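Local coordinates for RabGDI protein (Plasmodium falciparum 3D7, PDB 3P1W) that probably acts as a Rab GDP-dissociation inhibitor, holding Rab GTPases in their GDP-bound form during vesicle transport, at residues I96-N101 / I240-K245; V213-N218 / K234-S239; S311-L316 / D425-T430; N390-I395 / K408-S413. All coordinates share one frame; numbering follows the deposited sequence.

Contact 1 (I96-N101 / I240-K245); sequences ILVGGN and ISAFGK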
loop_
_atom_site.group_PDB
_atom_site.type_symbol
_atom_site.label_atom_id
_atom_site.label_comp_id
_atom_site.label_asym_id
_atom_site.label_seq_id
_atom_site.Cartn_x
_atom_site.Cartn_y
_atom_site.Cartn_z
ATOM N N ILE A 96 0.595 -6.211 -2.541
ATOM C CA ILE A 96 -0.392 -5.988 -3.604
ATOM C C ILE A 96 -1.409 -7.128 -3.635
ATOM O O ILE A 96 -1.039 -8.304 -3.715
ATOM C CB ILE A 96 0.381 -5.875 -4.926
ATOM C CG1 ILE A 96 1.270 -4.626 -4.890
ATOM C CG2 ILE A 96 -0.555 -5.865 -6.154
ATOM C CD1 ILE A 96 2.449 -4.705 -5.840
ATOM N N LEU A 97 -2.689 -6.783 -3.540
ATOM C CA LEU A 97 -3.758 -7.769 -3.559
ATOM C C LEU A 97 -3.881 -8.371 -4.970
ATOM O O LEU A 97 -4.024 -7.637 -5.961
ATOM C CB LEU A 97 -5.080 -7.121 -3.120
ATOM C CG LEU A 97 -6.287 -8.046 -2.888
ATOM C CD1 LEU A 97 -6.104 -8.987 -1.677
ATOM C CD2 LEU A 97 -7.581 -7.234 -2.723
ATOM N N VAL A 98 -3.784 -9.697 -5.052
ATOM C CA VAL A 98 -3.831 -10.416 -6.348
ATOM C C VAL A 98 -5.020 -9.975 -7.201
ATOM O O VAL A 98 -4.871 -9.754 -8.395
ATOM C CB VAL A 98 -3.841 -11.931 -6.146
ATOM C CG1 VAL A 98 -4.137 -12.681 -7.497
ATOM C CG2 VAL A 98 -2.524 -12.366 -5.580
ATOM N N GLY A 99 -6.181 -9.791 -6.582
ATOM C CA GLY A 99 -7.395 -9.405 -7.317
ATOM C C GLY A 99 -7.680 -7.908 -7.398
ATOM O O GLY A 99 -8.731 -7.495 -7.897
ATOM N N GLY A 100 -6.755 -7.087 -6.905
ATOM C CA GLY A 100 -6.957 -5.653 -6.912
ATOM C C GLY A 100 -6.638 -5.024 -8.259
ATOM O O GLY A 100 -6.222 -5.700 -9.206
ATOM N N ASN A 101 -6.774 -3.701 -8.297
ATOM C CA ASN A 101 -6.614 -2.914 -9.509
ATOM C C ASN A 101 -5.189 -2.643 -9.962
ATOM O O ASN A 101 -4.974 -2.475 -11.171
ATOM C CB ASN A 101 -7.398 -1.609 -9.363
ATOM C CG ASN A 101 -8.895 -1.846 -9.291
ATOM O OD1 ASN A 101 -9.397 -2.789 -9.881
ATOM N ND2 ASN A 101 -9.606 -0.999 -8.566
ATOM N N ILE A 240 -6.884 -15.636 -2.951
ATOM C CA ILE A 240 -6.009 -16.660 -2.374
ATOM C C ILE A 240 -5.695 -17.776 -3.364
ATOM O O ILE A 240 -4.575 -18.287 -3.399
ATOM C CB ILE A 240 -6.622 -17.306 -1.108
ATOM C CG1 ILE A 240 -6.214 -16.528 0.142
ATOM C CG2 ILE A 240 -6.146 -18.739 -0.962
ATOM C CD1 ILE A 240 -6.145 -17.381 1.393
ATOM N N SER A 241 -6.676 -18.126 -4.186
ATOM C CA SER A 241 -6.595 -19.318 -5.043
ATOM C C SER A 241 -5.415 -19.286 -6.024
ATOM O O SER A 241 -4.881 -20.343 -6.368
ATOM C CB SER A 241 -7.912 -19.525 -5.802
ATOM O OG SER A 241 -8.004 -18.634 -6.895
ATOM N N ALA A 242 -5.012 -18.087 -6.453
ATOM C CA ALA A 242 -3.839 -17.919 -7.323
ATOM C C ALA A 242 -2.606 -18.629 -6.729
ATOM O O ALA A 242 -2.100 -19.585 -7.327
ATOM C CB ALA A 242 -3.550 -16.453 -7.555
ATOM N N PHE A 243 -2.171 -18.204 -5.538
ATOM C CA PHE A 243 -0.949 -18.723 -4.911
ATOM C C PHE A 243 -1.173 -19.482 -3.594
ATOM O O PHE A 243 -0.217 -19.931 -2.973
ATOM C CB PHE A 243 0.035 -17.573 -4.661
ATOM C CG PHE A 243 0.395 -16.782 -5.899
ATOM C CD1 PHE A 243 1.587 -17.026 -6.580
ATOM C CD2 PHE A 243 -0.448 -15.791 -6.381
ATOM C CE1 PHE A 243 1.922 -16.292 -7.727
ATOM C CE2 PHE A 243 -0.122 -15.065 -7.517
ATOM C CZ PHE A 243 1.063 -15.305 -8.187
ATOM N N GLY A 244 -2.408 -19.586 -3.119
ATOM C CA GLY A 244 -2.700 -20.350 -1.885
ATOM C C GLY A 244 -2.323 -19.771 -0.522
ATOM O O GLY A 244 -3.158 -19.748 0.402
ATOM N N LYS A 245 -1.065 -19.348 -0.367
ATOM C CA LYS A 245 -0.529 -18.992 0.916
ATOM C C LYS A 245 -1.193 -17.717 1.474
ATOM O O LYS A 245 -1.457 -17.625 2.671
ATOM C CB LYS A 245 0.992 -18.787 0.817
ATOM C CG LYS A 245 1.769 -20.046 0.316
ATOM C CD LYS A 245 3.249 -19.961 0.717
ATOM C CE LYS A 245 3.992 -21.284 0.490
ATOM N NZ LYS A 245 4.083 -21.570 -0.928
#
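Val98 carries the whole contact from its side and meets Ala242 and Phe243 with its two methyl groups. All touches between the two segments are apolar. CG1 of Val98 lies 3.8 Å from CB of Ala242. The other branch, CG2, approaches the Phe243 ring obliquely and sits 4.1 Å from its CD2 atom. The split follows from the valine torsion: CG1 is anti to the backbone N (chi1 170°), which leaves CG2 beside that N and turned to the phenylalanine.

A backbone hydrogen bond shapes the turn. Val98 is the second residue of a type I beta turn from Leu97 to Gly100, closed by Gly100 N to Leu97 O at 2.9 Å. The CB of Val98 points toward the helix end. On the other side, Gly244 is the first residue to leave helical phi/psi, with positive phi (74°). A weak hydrogen bond from Gly99 N to Ser239 OG also ties the turn to the helix.

The contact lies at the surface. It joins the turn after strand 96-97 to the C-terminal end of helix 226-243. Strand 248-251 pairs with strand 96-97, and its Ile249 touches both Val98 and Phe243. Val119 of strand 117-129 also packs on Phe243.

Contact 2 (V213-N218 / K234-S239); sequences VALYLN and KLYMQS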
loop_
_atom_site.group_PDB
_atom_site.type_symbol
_atom_site.label_atom_id
_atom_site.label_comp_id
_atom_site.label_asym_id
_atom_site.label_seq_id
_atom_site.Cartn_x
_atom_site.Cartn_y
_atom_site.Cartn_z
ATOM N N VAL A 213 -9.790 -8.699 6.239
ATOM C CA VAL A 213 -10.324 -9.460 5.086
ATOM C C VAL A 213 -10.953 -8.478 4.077
ATOM O O VAL A 213 -10.563 -8.471 2.909
ATOM C CB VAL A 213 -11.292 -10.598 5.522
ATOM C CG1 VAL A 213 -11.837 -11.372 4.303
ATOM C CG2 VAL A 213 -10.579 -11.554 6.460
ATOM N N ALA A 214 -11.894 -7.645 4.527
ATOM C CA ALA A 214 -12.410 -6.552 3.704
ATOM C C ALA A 214 -11.394 -5.395 3.512
ATOM O O ALA A 214 -11.563 -4.539 2.626
ATOM C CB ALA A 214 -13.715 -6.023 4.292
ATOM N N LEU A 215 -10.365 -5.366 4.359
ATOM C CA LEU A 215 -9.232 -4.421 4.242
ATOM C C LEU A 215 -9.622 -2.950 4.365
ATOM O O LEU A 215 -8.992 -2.042 3.776
ATOM C CB LEU A 215 -8.422 -4.695 2.971
ATOM C CG LEU A 215 -7.819 -6.108 2.925
ATOM C CD1 LEU A 215 -7.169 -6.326 1.561
ATOM C CD2 LEU A 215 -6.817 -6.400 4.087
ATOM N N TYR A 216 -10.623 -2.710 5.199
ATOM C CA TYR A 216 -11.027 -1.355 5.507
ATOM C C TYR A 216 -10.121 -0.762 6.602
ATOM O O TYR A 216 -9.444 -1.482 7.336
ATOM C CB TYR A 216 -12.453 -1.327 5.996
ATOM C CG TYR A 216 -13.538 -1.536 4.949
ATOM C CD1 TYR A 216 -13.679 -0.658 3.871
ATOM C CD2 TYR A 216 -14.481 -2.556 5.098
ATOM C CE1 TYR A 216 -14.730 -0.828 2.931
ATOM C CE2 TYR A 216 -15.511 -2.729 4.185
ATOM C CZ TYR A 216 -15.631 -1.867 3.107
ATOM O OH TYR A 216 -16.662 -2.059 2.216
ATOM N N LEU A 217 -10.166 0.562 6.716
ATOM C CA LEU A 217 -9.345 1.325 7.659
ATOM C C LEU A 217 -10.065 1.655 8.959
ATOM O O LEU A 217 -9.446 2.032 9.938
ATOM C CB LEU A 217 -8.920 2.637 6.992
ATOM C CG LEU A 217 -8.302 2.530 5.598
ATOM C CD1 LEU A 217 -7.604 3.842 5.258
ATOM C CD2 LEU A 217 -7.326 1.362 5.479
ATOM N N ASN A 218 -11.393 1.540 8.942
ATOM C CA ASN A 218 -12.217 1.889 10.091
ATOM C C ASN A 218 -13.562 1.174 9.943
ATOM O O ASN A 218 -13.757 0.427 8.980
ATOM C CB ASN A 218 -12.384 3.411 10.182
ATOM C CG ASN A 218 -13.071 3.997 8.960
ATOM O OD1 ASN A 218 -14.118 3.518 8.537
ATOM N ND2 ASN A 218 -12.477 5.031 8.376
ATOM N N LYS A 234 -15.477 -11.323 -0.640
ATOM C CA LYS A 234 -15.388 -12.321 -1.712
ATOM C C LYS A 234 -14.093 -12.199 -2.512
ATOM O O LYS A 234 -13.459 -13.200 -2.829
ATOM C CB LYS A 234 -16.591 -12.243 -2.662
ATOM C CG LYS A 234 -16.770 -13.530 -3.451
ATOM C CD LYS A 234 -18.084 -13.566 -4.225
ATOM C CE LYS A 234 -18.100 -12.552 -5.346
ATOM N NZ LYS A 234 -16.878 -12.637 -6.204
ATOM N N LEU A 235 -13.696 -10.970 -2.816
ATOM C CA LEU A 235 -12.450 -10.727 -3.558
ATOM C C LEU A 235 -11.220 -11.234 -2.824
ATOM O O LEU A 235 -10.333 -11.820 -3.446
ATOM C CB LEU A 235 -12.295 -9.244 -3.903
ATOM C CG LEU A 235 -11.130 -8.885 -4.843
ATOM C CD1 LEU A 235 -11.398 -9.329 -6.285
ATOM C CD2 LEU A 235 -10.857 -7.388 -4.782
ATOM N N TYR A 236 -11.155 -11.003 -1.511
ATOM C CA TYR A 236 -10.071 -11.536 -0.700
ATOM C C TYR A 236 -10.043 -13.063 -0.855
ATOM O O TYR A 236 -9.007 -13.676 -1.167
ATOM C CB TYR A 236 -10.297 -11.174 0.766
ATOM C CG TYR A 236 -9.153 -11.490 1.678
ATOM C CD1 TYR A 236 -8.213 -10.504 2.017
ATOM C CD2 TYR A 236 -8.998 -12.752 2.225
ATOM C CE1 TYR A 236 -7.151 -10.793 2.849
ATOM C CE2 TYR A 236 -7.950 -13.036 3.075
ATOM C CZ TYR A 236 -7.027 -12.054 3.402
ATOM O OH TYR A 236 -5.970 -12.354 4.244
ATOM N N MET A 237 -11.205 -13.666 -0.636
ATOM C CA MET A 237 -11.354 -15.120 -0.720
ATOM C C MET A 237 -10.943 -15.696 -2.086
ATOM O O MET A 237 -10.252 -16.710 -2.138
ATOM C CB MET A 237 -12.795 -15.514 -0.397
ATOM C CG MET A 237 -13.191 -15.241 1.043
ATOM S SD MET A 237 -14.930 -15.633 1.339
ATOM C CE MET A 237 -14.866 -17.417 1.318
ATOM N N GLN A 238 -11.362 -15.046 -3.171
ATOM C CA GLN A 238 -10.977 -15.444 -4.545
ATOM C C GLN A 238 -9.482 -15.270 -4.802
ATOM O O GLN A 238 -8.870 -16.094 -5.487
ATOM C CB GLN A 238 -11.710 -14.604 -5.580
ATOM C CG GLN A 238 -13.193 -14.902 -5.732
ATOM C CD GLN A 238 -13.879 -13.968 -6.726
ATOM O OE1 GLN A 238 -14.888 -14.330 -7.328
ATOM N NE2 GLN A 238 -13.334 -12.765 -6.897
ATOM N N SER A 239 -8.912 -14.194 -4.247
ATOM C CA SER A 239 -7.515 -13.831 -4.480
ATOM C C SER A 239 -6.492 -14.840 -3.948
ATOM O O SER A 239 -5.363 -14.870 -4.435
ATOM C CB SER A 239 -7.225 -12.437 -3.895
ATOM O OG SER A 239 -8.023 -11.435 -4.522
#
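Val213 lies over one face of the Tyr236 ring in a CH-pi contact. Its CA is 4.1 Å from the ring centroid and 19° off the ring normal. The CG1 methyl of Val213 adds to this, 3.8 Å from CG of Tyr236. The carbonyl also packs closely, with Val213 O 3.2 Å from CD1 of Tyr236. Leu215 comes from another direction: its CD1 meets the ring edge near the ring plane, 4.3 Å from Tyr236 CD1. All three residues are buried.

Tyr236 has CG anti to its backbone N (chi1 -171°), and its ring extends from the helix toward the end of helix 203-213. Leu215 is the first residue to leave that helix, with positive phi (62°).

Further out, Arg232 helps hold the chain after the helix. Its NE donates to Ala214 O, and it makes a cation-pi contact with Tyr216. Pro247 and Phe248 also touch Tyr236, and Ile233 touches Val213. Beside Tyr236 in the helix, Leu235 O accepts from Ser239 N and, at 2.6 Å, from Ser239 OG.

This is packing between consecutive helices: the end of helix 203-213 rests on helix 226-243, with the Tyr236 ring as platform for Val213 and Leu215.

Contact 3 (S311-L316 / D425-T430); sequences SYVMHL and DNIFVT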
loop_
_atom_site.group_PDB
_atom_site.type_symbol
_atom_site.label_atom_id
_atom_site.label_comp_id
_atom_site.label_asym_id
_atom_site.label_seq_id
_atom_site.Cartn_x
_atom_site.Cartn_y
_atom_site.Cartn_z
ATOM N N SER A 311 5.967 17.350 -3.030
ATOM C CA SER A 311 7.231 18.060 -2.903
ATOM C C SER A 311 7.460 19.073 -4.010
ATOM O O SER A 311 8.303 19.966 -3.838
ATOM C CB SER A 311 8.435 17.111 -2.838
ATOM O OG SER A 311 8.720 16.499 -4.058
ATOM N N TYR A 312 6.755 18.932 -5.125
ATOM C CA TYR A 312 6.915 19.841 -6.270
ATOM C C TYR A 312 6.003 21.063 -6.238
ATOM O O TYR A 312 6.146 21.979 -7.093
ATOM C CB TYR A 312 6.768 19.073 -7.591
ATOM C CG TYR A 312 7.945 18.198 -7.851
ATOM C CD1 TYR A 312 9.092 18.687 -8.467
ATOM C CD2 TYR A 312 7.921 16.844 -7.463
ATOM C CE1 TYR A 312 10.193 17.868 -8.700
ATOM C CE2 TYR A 312 9.011 16.030 -7.684
ATOM C CZ TYR A 312 10.145 16.537 -8.289
ATOM O OH TYR A 312 11.224 15.687 -8.481
ATOM N N VAL A 313 5.131 21.146 -5.238
ATOM C CA VAL A 313 4.173 22.242 -5.143
ATOM C C VAL A 313 4.213 22.932 -3.799
ATOM O O VAL A 313 3.245 23.594 -3.397
ATOM C CB VAL A 313 2.722 21.767 -5.463
ATOM C CG1 VAL A 313 2.592 21.313 -6.931
ATOM C CG2 VAL A 313 2.256 20.620 -4.495
ATOM N N MET A 314 5.356 22.847 -3.121
ATOM C CA MET A 314 5.454 23.418 -1.781
ATOM C C MET A 314 5.478 24.948 -1.804
ATOM O O MET A 314 5.227 25.569 -0.770
ATOM C CB MET A 314 6.703 22.902 -1.069
ATOM C CG MET A 314 6.685 21.440 -0.771
ATOM S SD MET A 314 5.454 21.008 0.462
ATOM C CE MET A 314 6.357 21.506 1.920
ATOM N N HIS A 315 5.780 25.515 -2.976
ATOM C CA HIS A 315 5.759 26.960 -3.209
ATOM C C HIS A 315 4.433 27.515 -3.735
ATOM O O HIS A 315 4.269 28.731 -3.833
ATOM C CB HIS A 315 6.883 27.348 -4.192
ATOM C CG HIS A 315 6.808 26.664 -5.519
ATOM N ND1 HIS A 315 6.639 25.297 -5.661
ATOM C CD2 HIS A 315 6.927 27.166 -6.772
ATOM C CE1 HIS A 315 6.658 24.998 -6.948
ATOM N NE2 HIS A 315 6.841 26.113 -7.641
ATOM N N LEU A 316 3.495 26.635 -4.067
ATOM C CA LEU A 316 2.234 27.026 -4.705
ATOM C C LEU A 316 1.099 27.058 -3.703
ATOM O O LEU A 316 0.985 26.182 -2.807
ATOM C CB LEU A 316 1.857 26.086 -5.843
ATOM C CG LEU A 316 2.807 25.993 -7.029
ATOM C CD1 LEU A 316 2.144 25.122 -8.083
ATOM C CD2 LEU A 316 3.147 27.403 -7.572
ATOM N N ASP A 425 -6.232 24.640 -12.509
ATOM C CA ASP A 425 -4.917 24.939 -13.066
ATOM C C ASP A 425 -4.260 23.755 -13.796
ATOM O O ASP A 425 -3.168 23.914 -14.353
ATOM C CB ASP A 425 -4.000 25.466 -11.962
ATOM C CG ASP A 425 -3.641 24.402 -10.916
ATOM O OD1 ASP A 425 -4.022 23.200 -11.052
ATOM O OD2 ASP A 425 -2.966 24.787 -9.943
ATOM N N ASN A 426 -4.897 22.574 -13.762
ATOM C CA ASN A 426 -4.359 21.367 -14.424
ATOM C C ASN A 426 -3.048 20.831 -13.832
ATOM O O ASN A 426 -2.289 20.120 -14.518
ATOM C CB ASN A 426 -4.225 21.574 -15.939
ATOM C CG ASN A 426 -5.565 21.583 -16.633
ATOM O OD1 ASN A 426 -6.407 20.743 -16.333
ATOM N ND2 ASN A 426 -5.766 22.511 -17.574
ATOM N N ILE A 427 -2.821 21.120 -12.546
ATOM C CA ILE A 427 -1.710 20.540 -11.810
ATOM C C ILE A 427 -2.330 19.546 -10.824
ATOM O O ILE A 427 -2.982 19.957 -9.850
ATOM C CB ILE A 427 -0.872 21.586 -11.068
ATOM C CG1 ILE A 427 -0.283 22.606 -12.061
ATOM C CG2 ILE A 427 0.276 20.912 -10.293
ATOM C CD1 ILE A 427 0.353 23.789 -11.394
ATOM N N PHE A 428 -2.169 18.258 -11.133
ATOM C CA PHE A 428 -2.795 17.168 -10.366
ATOM C C PHE A 428 -1.743 16.634 -9.438
ATOM O O PHE A 428 -0.701 16.176 -9.912
ATOM C CB PHE A 428 -3.260 16.048 -11.302
ATOM C CG PHE A 428 -4.383 16.449 -12.211
ATOM C CD1 PHE A 428 -5.687 16.101 -11.913
ATOM C CD2 PHE A 428 -4.136 17.226 -13.342
ATOM C CE1 PHE A 428 -6.728 16.492 -12.744
ATOM C CE2 PHE A 428 -5.185 17.637 -14.182
ATOM C CZ PHE A 428 -6.484 17.259 -13.874
ATOM N N VAL A 429 -2.010 16.709 -8.136
ATOM C CA VAL A 429 -1.037 16.350 -7.110
ATOM C C VAL A 429 -1.419 15.018 -6.459
ATOM O O VAL A 429 -2.543 14.843 -6.012
ATOM C CB VAL A 429 -0.891 17.452 -6.033
ATOM C CG1 VAL A 429 0.197 17.098 -5.056
ATOM C CG2 VAL A 429 -0.534 18.828 -6.699
ATOM N N THR A 430 -0.488 14.078 -6.449
ATOM C CA THR A 430 -0.702 12.788 -5.746
ATOM C C THR A 430 -0.668 13.007 -4.230
ATOM O O THR A 430 0.091 13.838 -3.723
ATOM C CB THR A 430 0.314 11.722 -6.161
ATOM O OG1 THR A 430 1.649 12.190 -5.964
ATOM C CG2 THR A 430 0.105 11.295 -7.626
#
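The contact belongs to the buried layer where the turn after strand 305-308 covers strand 427-429, a neighbour of that strand in the mixed sheet. Val313 and Leu316 come from the turn; Ile427 and Val429 come from the strand. Val313 and Val429 meet end to end, with Val313 CG2 4.0 Å from Val429 CG2. The Val313 torsion (chi1 -65°) places CG2 between the backbone N and the carbonyl carbon, while CG1 sits between Val429 CG2 and Ile427 CG2. Val313 CG1 lies 4.1 Å from Ile427 CG2, and the two side chains run antiparallel alongside each other. Leu316 lies roughly perpendicular to Ile427, with Leu316 CD1 4.0 Å from Ile427 CD1.

Strand 305-308 runs parallel to strands 20-26 and 427-429. This sheet is consistent with the Rossmann-like fold to which the GDI family is assigned. A type I beta turn from Val313 to Leu316, closed by Leu316 N to Val313 O at 3.1 Å, sets both apolar residues toward the strand.

Just before the strand, Asp425 forms an Asx turn. Its OD1 accepts from Ile427 N at 2.8 Å, with the donor well above the carboxylate plane. The other oxygen, OD2, forms a salt bridge with Lys319, whose NZ also bonds to Ile427 O. Phe282 of strand 279-284 touches Val313, Leu316 and Ile427. Cys308 packs on Val313, Ile427 and Val429.

Contact 4 (N390-I395 / K408-S413); sequences NPIKEI and KFVKIS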
loop_
_atom_site.group_PDB
_atom_site.type_symbol
_atom_site.label_atom_id
_atom_site.label_comp_id
_atom_site.label_asym_id
_atom_site.label_seq_id
_atom_site.Cartn_x
_atom_site.Cartn_y
_atom_site.Cartn_z
ATOM N N ASN A 390 4.441 11.761 20.627
ATOM C CA ASN A 390 5.555 10.810 20.721
ATOM C C ASN A 390 5.314 9.552 19.894
ATOM O O ASN A 390 5.001 8.483 20.422
ATOM C CB ASN A 390 5.860 10.444 22.182
ATOM C CG ASN A 390 7.202 9.704 22.334
ATOM O OD1 ASN A 390 7.750 9.164 21.368
ATOM N ND2 ASN A 390 7.702 9.641 23.557
ATOM N N PRO A 391 5.464 9.675 18.563
ATOM C CA PRO A 391 5.160 8.552 17.668
ATOM C C PRO A 391 6.005 7.308 17.897
ATOM O O PRO A 391 5.545 6.178 17.710
ATOM C CB PRO A 391 5.438 9.121 16.269
ATOM C CG PRO A 391 5.686 10.543 16.400
ATOM C CD PRO A 391 5.750 10.930 17.846
ATOM N N ILE A 392 7.257 7.484 18.294
ATOM C CA ILE A 392 8.074 6.324 18.625
ATOM C C ILE A 392 7.434 5.457 19.715
ATOM O O ILE A 392 7.472 4.212 19.648
ATOM C CB ILE A 392 9.513 6.751 19.033
ATOM C CG1 ILE A 392 10.267 7.190 17.792
ATOM C CG2 ILE A 392 10.254 5.596 19.685
ATOM C CD1 ILE A 392 10.585 6.048 16.907
ATOM N N LYS A 393 6.820 6.108 20.698
ATOM C CA LYS A 393 6.111 5.399 21.742
ATOM C C LYS A 393 4.856 4.663 21.192
ATOM O O LYS A 393 4.525 3.568 21.645
ATOM C CB LYS A 393 5.729 6.386 22.869
ATOM C CG LYS A 393 5.809 5.829 24.260
ATOM C CD LYS A 393 5.040 4.528 24.410
ATOM N N GLU A 394 4.188 5.251 20.209
ATOM C CA GLU A 394 2.998 4.634 19.607
ATOM C C GLU A 394 3.300 3.288 18.950
ATOM O O GLU A 394 2.406 2.480 18.787
ATOM C CB GLU A 394 2.359 5.565 18.582
ATOM C CG GLU A 394 1.839 6.870 19.165
ATOM C CD GLU A 394 1.279 7.784 18.114
ATOM O OE1 GLU A 394 0.321 7.393 17.430
ATOM O OE2 GLU A 394 1.759 8.927 18.004
ATOM N N ILE A 395 4.535 3.077 18.520
ATOM C CA ILE A 395 4.902 1.799 17.906
ATOM C C ILE A 395 5.662 0.855 18.839
ATOM O O ILE A 395 6.111 -0.208 18.415
ATOM C CB ILE A 395 5.658 1.991 16.586
ATOM C CG1 ILE A 395 7.000 2.690 16.798
ATOM C CG2 ILE A 395 4.750 2.733 15.596
ATOM C CD1 ILE A 395 7.926 2.598 15.551
ATOM N N LYS A 408 17.236 -0.372 13.820
ATOM C CA LYS A 408 16.009 0.356 13.497
ATOM C C LYS A 408 16.344 1.571 12.628
ATOM O O LYS A 408 17.303 2.306 12.893
ATOM C CB LYS A 408 15.326 0.878 14.752
ATOM C CG LYS A 408 14.643 -0.174 15.586
ATOM C CD LYS A 408 14.195 0.422 16.923
ATOM C CE LYS A 408 13.816 -0.687 17.927
ATOM N NZ LYS A 408 13.429 -0.093 19.260
ATOM N N PHE A 409 15.551 1.771 11.602
ATOM C CA PHE A 409 15.668 2.927 10.730
ATOM C C PHE A 409 14.285 3.631 10.680
ATOM O O PHE A 409 13.363 3.120 10.065
ATOM C CB PHE A 409 16.080 2.466 9.340
ATOM C CG PHE A 409 17.294 1.578 9.313
ATOM C CD1 PHE A 409 18.533 2.102 9.008
ATOM C CD2 PHE A 409 17.204 0.216 9.621
ATOM C CE1 PHE A 409 19.676 1.297 8.958
ATOM C CE2 PHE A 409 18.335 -0.591 9.604
ATOM C CZ PHE A 409 19.590 -0.043 9.262
ATOM N N VAL A 410 14.157 4.766 11.351
ATOM C CA VAL A 410 12.888 5.421 11.555
ATOM C C VAL A 410 12.732 6.652 10.682
ATOM O O VAL A 410 13.667 7.464 10.575
ATOM C CB VAL A 410 12.715 5.902 12.992
ATOM C CG1 VAL A 410 11.364 6.615 13.119
ATOM C CG2 VAL A 410 12.816 4.725 13.974
ATOM N N LYS A 411 11.577 6.787 10.028
ATOM C CA LYS A 411 11.270 7.965 9.206
ATOM C C LYS A 411 9.852 8.432 9.505
ATOM O O LYS A 411 8.887 7.651 9.440
ATOM C CB LYS A 411 11.417 7.675 7.705
ATOM C CG LYS A 411 11.286 8.894 6.830
ATOM C CD LYS A 411 11.579 8.518 5.377
ATOM C CE LYS A 411 11.435 9.723 4.449
ATOM N NZ LYS A 411 11.805 9.316 3.080
ATOM N N ILE A 412 9.740 9.699 9.877
ATOM C CA ILE A 412 8.454 10.322 10.097
ATOM C C ILE A 412 8.200 11.340 8.991
ATOM O O ILE A 412 9.069 12.192 8.697
ATOM C CB ILE A 412 8.382 10.989 11.477
ATOM C CG1 ILE A 412 8.546 9.946 12.583
ATOM C CG2 ILE A 412 7.034 11.744 11.635
ATOM C CD1 ILE A 412 8.876 10.568 13.987
ATOM N N SER A 413 7.069 11.210 8.319
ATOM C CA SER A 413 6.766 12.037 7.140
ATOM C C SER A 413 5.411 12.742 7.290
ATOM O O SER A 413 4.448 12.168 7.835
ATOM C CB SER A 413 6.747 11.167 5.880
ATOM O OG SER A 413 7.986 10.502 5.661
#
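The short, weakly bonded helix 391-394 packs beside strand 405-418, with the CA atoms of Pro391 and Ile412 8.4 Å apart. Two apolar pairs make the contact. CG of the Pro391 ring lies 4.0 Å from CD1 of Ile412, and the two side chains are roughly perpendicular. Ile392 meets Val410 at an oblique angle. Its CD1 reaches both methyl groups of Val410, with CG1 at 3.9 Å. The side chain turns back at chi2 (-71°), and its end comes nearer the strand than its CB does.

Asn390 caps the helix. Its OD1 accepts from Lys393 N at 3.3 Å, with the donor above the amide plane. Glu394 of the same helical turn forms a salt bridge with Arg357.

Strand 320-333 pairs with strand 405-418 and extends the same apolar surface. Ile327 touches Pro391, and Cys329 touches both Val410 and Ile395. This is alpha/beta packing at the surface: an N-capped helical turn rests on one face of an antiparallel part of the large mixed sheet.

Contacts 2 and 3 are buried, whereas contacts 1 and 4 lie at the surface. Contacts 1 and 2 share helix 226-243 and touch each other. Contact 3 lies about 34 Å from contact 1, centre to centre, across the middle of the chain, on a different sheet. Contact 4 reaches the same mixed sheet as contact 1, but their nearest atoms are about 19 Å apart. The chemistry is apolar throughout. Contact 1 mixes aliphatic and aromatic carbon at a helix end, contact 2 places a backbone CH over an aromatic face, and contacts 3 and 4 join aliphatic groups. Asn390 caps the helix of contact 4, and Asp425 forms an Asx turn before the strand of contact 3.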